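Local coordinates for nitrite oxidoreductase subunit A (Kuenenia stuttgartiensis, PDB 7B04), which belongs to the molybdopterin oxidoreductase family, resembles NarG, and carries a molybdenum atom, two pterin-guanylate ligands (MD1) and an iron-sulfur cluster, at residues B[272-284]-B[530-543]. Numbering follows the deposited sequence.
Sequences WHGDQAPGHPFSH and NHYFHATLMNRSYY. With MO (molybdenum atom), chain C; MD1 (phosphoric acid 4-(2-amino-4-oxo-3,4,5,6,-tetrahydro-pteridin-6-yl)-2-hydroxy-3,4-dimercapto-but-3-en-yl ester guanylate ester), chain D.
His-531 reaches the loop at His-273 with the NE2 corner of its ring: NE2-H gives a bent hydrogen bond, 138° at the hydrogen, to His-273 O at 3.0 Å, although that oxygen is placed with less certainty in the model. Gly-274 O lies at the edge of the same ring, near its plane, and CE1, next to NE2, comes within 3.6 Å of MD1 N15. One residue beyond Gly-274, Asp-275 binds molybdenum through both carboxylate oxygens, OD1 and OD2 each 2.1 Å from the metal, alongside S12 and S13 of MD1 and two further atoms. The ring of His-273 spreads one face against the MD1 chain that runs from the dithiolene carbons to the phosphate. An aspartate ligand to molybdenum, with pyranopterin dithiolenes, is the pattern of NarG-type members of this family. Farther from the metal, Asn-530 lies against Ala-277, and the backbone then enters the turn from Ala-277 to His-280. Here Gly-279 brings its CA within 3.5 Å of Thr-536 O, close against helix 535-541. Pro-278 packs over that helix's first turn, where its CD meets Ala-535 CB at 4.1 Å. The methyl CG2 of Thr-536, set opposite the backbone N by chi1 -55°, touches Phe-282 CE2 at 3.6 Å, while OG1 is hydrogen-bonded to His-1068. Arg-540 lays CG by Ser-283 OG and sends its guanidinium on to the carbonyls of Glu-842 and Asn-843. Farther along the chain, Tyr-543 joins an aromatic cluster: its ring is nearly parallel to His-284 (20°) but slid aside, and oblique to His-280, whose NE2 is hydrogen-bonded to Tyr-525 OH.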
# COMPACT_ATOMS: atom_id res chain seq x y z
N TRP B 272 -19.26 -12.13 -4.93
CA TRP B 272 -18.22 -12.74 -5.75
C TRP B 272 -16.83 -12.57 -5.14
O TRP B 272 -16.00 -13.48 -5.19
CB TRP B 272 -18.25 -12.16 -7.17
CG TRP B 272 -16.99 -12.38 -7.94
CD1 TRP B 272 -16.18 -11.43 -8.48
CD2 TRP B 272 -16.39 -13.64 -8.25
NE1 TRP B 272 -15.12 -12.01 -9.12
CE2 TRP B 272 -15.22 -13.37 -8.99
CE3 TRP B 272 -16.73 -14.97 -7.99
CZ2 TRP B 272 -14.39 -14.38 -9.46
CZ3 TRP B 272 -15.90 -15.97 -8.45
CH2 TRP B 272 -14.75 -15.67 -9.19
N HIS B 273 -16.57 -11.40 -4.57
CA HIS B 273 -15.27 -11.14 -3.96
C HIS B 273 -15.13 -11.75 -2.56
O HIS B 273 -14.06 -11.63 -1.96
CB HIS B 273 -15.03 -9.63 -3.91
CG HIS B 273 -14.83 -9.00 -5.25
ND1 HIS B 273 -14.92 -7.64 -5.46
CD2 HIS B 273 -14.54 -9.55 -6.46
CE1 HIS B 273 -14.71 -7.38 -6.74
NE2 HIS B 273 -14.47 -8.52 -7.37
N GLY B 274 -16.16 -12.41 -2.05
CA GLY B 274 -16.10 -12.91 -0.69
C GLY B 274 -16.19 -11.84 0.37
O GLY B 274 -15.76 -12.06 1.50
N ASP B 275 -16.76 -10.69 0.02
CA ASP B 275 -16.75 -9.52 0.89
C ASP B 275 -17.94 -9.46 1.84
O ASP B 275 -17.84 -8.84 2.91
CB ASP B 275 -16.70 -8.25 0.04
CG ASP B 275 -15.35 -8.04 -0.65
OD1 ASP B 275 -14.32 -8.52 -0.14
OD2 ASP B 275 -15.34 -7.38 -1.71
N GLN B 276 -19.07 -10.07 1.49
CA GLN B 276 -20.29 -10.02 2.34
C GLN B 276 -20.07 -10.86 3.59
O GLN B 276 -19.37 -11.83 3.48
CB GLN B 276 -21.47 -10.57 1.54
CG GLN B 276 -22.60 -11.18 2.36
CD GLN B 276 -24.01 -10.90 1.92
OE1 GLN B 276 -24.63 -9.93 2.32
NE2 GLN B 276 -24.57 -11.82 1.16
N ALA B 277 -20.58 -10.45 4.75
CA ALA B 277 -20.51 -11.39 5.88
C ALA B 277 -21.79 -12.22 5.82
O ALA B 277 -22.82 -11.73 6.22
CB ALA B 277 -20.42 -10.62 7.15
N PRO B 278 -21.76 -13.51 5.45
CA PRO B 278 -22.98 -14.30 5.20
C PRO B 278 -23.90 -14.44 6.41
O PRO B 278 -25.10 -14.67 6.23
CB PRO B 278 -22.43 -15.67 4.78
CG PRO B 278 -21.02 -15.36 4.33
CD PRO B 278 -20.55 -14.34 5.29
N GLY B 279 -23.37 -14.30 7.62
CA GLY B 279 -24.21 -14.44 8.81
C GLY B 279 -25.13 -13.26 9.04
O GLY B 279 -26.11 -13.40 9.77
N HIS B 280 -24.83 -12.11 8.43
CA HIS B 280 -25.63 -10.91 8.68
C HIS B 280 -27.08 -11.03 8.23
O HIS B 280 -27.97 -10.62 9.00
CB HIS B 280 -24.95 -9.71 8.03
CG HIS B 280 -23.74 -9.22 8.77
ND1 HIS B 280 -23.00 -8.14 8.35
CD2 HIS B 280 -23.16 -9.67 9.91
CE1 HIS B 280 -22.01 -7.94 9.21
NE2 HIS B 280 -22.08 -8.85 10.16
N PRO B 281 -27.41 -11.57 7.05
CA PRO B 281 -28.83 -11.80 6.73
C PRO B 281 -29.51 -12.75 7.70
O PRO B 281 -30.74 -12.68 7.85
CB PRO B 281 -28.79 -12.38 5.31
CG PRO B 281 -27.53 -11.86 4.74
CD PRO B 281 -26.55 -11.84 5.88
N PHE B 282 -28.76 -13.63 8.37
CA PHE B 282 -29.36 -14.54 9.34
C PHE B 282 -29.53 -13.88 10.70
O PHE B 282 -30.54 -14.10 11.37
CB PHE B 282 -28.50 -15.80 9.47
CG PHE B 282 -28.42 -16.62 8.22
CD1 PHE B 282 -29.44 -17.50 7.89
CD2 PHE B 282 -27.33 -16.52 7.37
CE1 PHE B 282 -29.37 -18.27 6.74
CE2 PHE B 282 -27.26 -17.28 6.22
CZ PHE B 282 -28.28 -18.16 5.91
N SER B 283 -28.56 -13.06 11.11
CA SER B 283 -28.58 -12.51 12.46
C SER B 283 -29.47 -11.28 12.57
O SER B 283 -30.24 -11.15 13.53
CB SER B 283 -27.15 -12.18 12.91
OG SER B 283 -26.36 -13.35 12.99
N HIS B 284 -29.39 -10.37 11.60
CA HIS B 284 -30.20 -9.16 11.62
C HIS B 284 -30.93 -8.88 10.31
O HIS B 284 -31.76 -7.97 10.28
CB HIS B 284 -29.36 -7.94 12.00
CG HIS B 284 -28.15 -7.75 11.14
ND1 HIS B 284 -28.20 -7.10 9.92
CD2 HIS B 284 -26.86 -8.12 11.32
CE1 HIS B 284 -26.99 -7.08 9.39
NE2 HIS B 284 -26.16 -7.69 10.22
N ASN B 530 -14.10 -14.14 6.74
CA ASN B 530 -15.16 -14.28 5.74
C ASN B 530 -14.73 -15.08 4.52
O ASN B 530 -15.59 -15.48 3.73
CB ASN B 530 -15.66 -12.91 5.30
CG ASN B 530 -16.68 -12.32 6.25
OD1 ASN B 530 -17.37 -13.05 6.96
ND2 ASN B 530 -16.77 -11.00 6.27
N HIS B 531 -13.43 -15.32 4.34
CA HIS B 531 -12.94 -16.12 3.22
C HIS B 531 -12.70 -17.58 3.62
O HIS B 531 -11.89 -18.27 2.98
CB HIS B 531 -11.67 -15.50 2.65
CG HIS B 531 -11.93 -14.30 1.79
ND1 HIS B 531 -10.91 -13.50 1.29
CD2 HIS B 531 -13.08 -13.76 1.33
CE1 HIS B 531 -11.43 -12.53 0.57
NE2 HIS B 531 -12.75 -12.66 0.58
N TYR B 532 -13.40 -18.06 4.64
CA TYR B 532 -13.46 -19.47 4.98
C TYR B 532 -14.89 -19.97 4.84
O TYR B 532 -15.85 -19.19 4.92
CB TYR B 532 -12.93 -19.74 6.39
CG TYR B 532 -11.44 -19.52 6.54
CD1 TYR B 532 -10.53 -20.47 6.10
CD2 TYR B 532 -10.95 -18.36 7.13
CE1 TYR B 532 -9.17 -20.27 6.23
CE2 TYR B 532 -9.59 -18.16 7.27
CZ TYR B 532 -8.71 -19.11 6.82
OH TYR B 532 -7.36 -18.90 6.96
N PHE B 533 -15.02 -21.28 4.64
CA PHE B 533 -16.30 -21.88 4.27
C PHE B 533 -17.39 -21.54 5.28
O PHE B 533 -18.50 -21.14 4.91
CB PHE B 533 -16.15 -23.39 4.13
CG PHE B 533 -17.38 -24.08 3.60
CD1 PHE B 533 -17.62 -24.13 2.24
CD2 PHE B 533 -18.28 -24.68 4.46
CE1 PHE B 533 -18.74 -24.76 1.74
CE2 PHE B 533 -19.40 -25.31 3.97
CZ PHE B 533 -19.64 -25.36 2.61
N HIS B 534 -17.09 -21.69 6.57
CA HIS B 534 -18.10 -21.52 7.61
C HIS B 534 -18.12 -20.10 8.14
O HIS B 534 -18.38 -19.85 9.32
CB HIS B 534 -17.85 -22.53 8.73
CG HIS B 534 -18.07 -23.95 8.30
ND1 HIS B 534 -19.32 -24.47 8.06
CD2 HIS B 534 -17.18 -24.95 8.06
CE1 HIS B 534 -19.20 -25.73 7.69
NE2 HIS B 534 -17.91 -26.05 7.68
N ALA B 535 -17.81 -19.14 7.26
CA ALA B 535 -17.93 -17.73 7.61
C ALA B 535 -19.34 -17.40 8.10
O ALA B 535 -19.51 -16.61 9.04
CB ALA B 535 -17.54 -16.85 6.41
N THR B 536 -20.35 -18.02 7.49
CA THR B 536 -21.74 -17.82 7.90
C THR B 536 -21.92 -18.07 9.39
O THR B 536 -22.54 -17.27 10.09
CB THR B 536 -22.66 -18.75 7.10
OG1 THR B 536 -22.45 -18.56 5.70
CG2 THR B 536 -24.12 -18.47 7.43
N LEU B 537 -21.37 -19.18 9.88
CA LEU B 537 -21.43 -19.47 11.30
C LEU B 537 -20.60 -18.48 12.10
O LEU B 537 -21.01 -18.04 13.18
CB LEU B 537 -20.91 -20.89 11.55
CG LEU B 537 -21.81 -22.06 11.19
CD1 LEU B 537 -20.94 -23.29 11.06
CD2 LEU B 537 -22.87 -22.24 12.26
N MET B 538 -19.43 -18.13 11.57
CA MET B 538 -18.54 -17.20 12.26
C MET B 538 -19.19 -15.84 12.46
O MET B 538 -19.13 -15.26 13.55
CB MET B 538 -17.24 -17.06 11.47
CG MET B 538 -16.12 -17.96 11.94
SD MET B 538 -14.87 -18.10 10.64
CE MET B 538 -13.37 -18.35 11.58
N ASN B 539 -19.84 -15.31 11.42
CA ASN B 539 -20.47 -14.00 11.55
C ASN B 539 -21.62 -14.05 12.54
O ASN B 539 -21.80 -13.13 13.34
CB ASN B 539 -20.94 -13.51 10.18
CG ASN B 539 -19.81 -13.43 9.18
OD1 ASN B 539 -19.82 -14.12 8.17
ND2 ASN B 539 -18.82 -12.59 9.47
N ARG B 540 -22.41 -15.12 12.49
CA ARG B 540 -23.42 -15.33 13.52
C ARG B 540 -22.77 -15.43 14.90
O ARG B 540 -23.30 -14.90 15.88
CB ARG B 540 -24.23 -16.59 13.22
CG ARG B 540 -25.09 -16.49 11.98
CD ARG B 540 -25.64 -17.85 11.59
NE ARG B 540 -26.54 -18.37 12.61
CZ ARG B 540 -26.97 -19.63 12.65
NH1 ARG B 540 -26.59 -20.49 11.72
NH2 ARG B 540 -27.79 -20.02 13.62
N SER B 541 -21.61 -16.09 14.97
CA SER B 541 -20.88 -16.18 16.23
C SER B 541 -20.44 -14.81 16.72
O SER B 541 -20.30 -14.60 17.93
CB SER B 541 -19.68 -17.11 16.06
OG SER B 541 -18.84 -17.09 17.20
N TYR B 542 -20.20 -13.87 15.81
CA TYR B 542 -19.68 -12.55 16.16
C TYR B 542 -20.72 -11.63 16.81
O TYR B 542 -20.35 -10.54 17.25
CB TYR B 542 -19.10 -11.88 14.91
CG TYR B 542 -17.88 -12.58 14.37
CD1 TYR B 542 -17.10 -13.38 15.20
CD2 TYR B 542 -17.51 -12.46 13.04
CE1 TYR B 542 -15.98 -14.02 14.72
CE2 TYR B 542 -16.39 -13.10 12.55
CZ TYR B 542 -15.63 -13.89 13.39
OH TYR B 542 -14.51 -14.53 12.92
N TYR B 543 -21.99 -12.03 16.88
CA TYR B 543 -22.99 -11.25 17.59
C TYR B 543 -23.30 -11.78 18.98
O TYR B 543 -23.85 -11.03 19.80
CB TYR B 543 -24.30 -11.17 16.79
CG TYR B 543 -24.34 -10.11 15.71
CD1 TYR B 543 -23.27 -9.91 14.86
CD2 TYR B 543 -25.46 -9.30 15.55
CE1 TYR B 543 -23.30 -8.93 13.87
CE2 TYR B 543 -25.51 -8.32 14.57
CZ TYR B 543 -24.42 -8.14 13.73
OH TYR B 543 -24.45 -7.18 12.75
MO MO C . -13.25 -7.11 -1.36
PB MD1 D . -11.33 -6.33 -8.65
O3B MD1 D . -9.92 -5.54 -8.33
O1B MD1 D . -11.12 -7.18 -9.87
O2B MD1 D . -12.41 -5.31 -8.93
O3A MD1 D . -11.83 -7.29 -7.39
C10 MD1 D . -11.38 -7.08 -6.08
C11 MD1 D . -11.18 -8.46 -5.39
O11 MD1 D . -9.63 -8.88 -5.49
C12 MD1 D . -11.63 -8.44 -4.13
S12 MD1 D . -12.20 -6.86 -3.44
C13 MD1 D . -11.72 -9.66 -3.17
S13 MD1 D . -12.38 -9.25 -1.53
C14 MD1 D . -11.36 -11.05 -3.39
N15 MD1 D . -10.04 -11.28 -2.51
C16 MD1 D . -9.28 -12.43 -2.80
C15 MD1 D . -8.22 -12.85 -1.85
O14 MD1 D . -8.04 -12.23 -0.86
N17 MD1 D . -7.40 -14.06 -2.14
C17 MD1 D . -7.63 -14.87 -3.43
N16 MD1 D . -6.83 -16.04 -3.71
N18 MD1 D . -8.71 -14.45 -4.40
C20 MD1 D . -9.52 -13.29 -4.14
N8 MD1 D . -10.51 -12.95 -5.08
C7 MD1 D . -11.32 -11.60 -4.80
PA MD1 D . -9.28 -4.39 -9.32
O1A MD1 D . -8.44 -3.42 -8.53
O2A MD1 D . -8.43 -5.09 -10.33
O5' MD1 D . -10.41 -3.56 -10.19
C5' MD1 D . -9.95 -2.43 -10.86
C4' MD1 D . -9.66 -2.76 -12.37
O4' MD1 D . -10.36 -1.70 -13.28
C1' MD1 D . -9.23 -0.74 -13.74
N9 MD1 D . -9.62 0.68 -13.54
C4 MD1 D . -10.61 1.18 -14.27
N3 MD1 D . -11.47 0.56 -15.31
C2 MD1 D . -12.50 1.36 -15.96
N2 MD1 D . -13.33 0.75 -16.97
N1 MD1 D . -12.70 2.74 -15.60
C6 MD1 D . -11.87 3.33 -14.60
O6 MD1 D . -12.03 4.46 -14.30
C5 MD1 D . -10.79 2.48 -13.92
N7 MD1 D . -9.89 2.77 -12.97
C8 MD1 D . -9.17 1.66 -12.73
C2' MD1 D . -8.21 -1.04 -13.04
O2' MD1 D . -6.99 -0.87 -13.83
C3' MD1 D . -8.42 -2.63 -12.63
O3' MD1 D . -8.03 -3.47 -13.76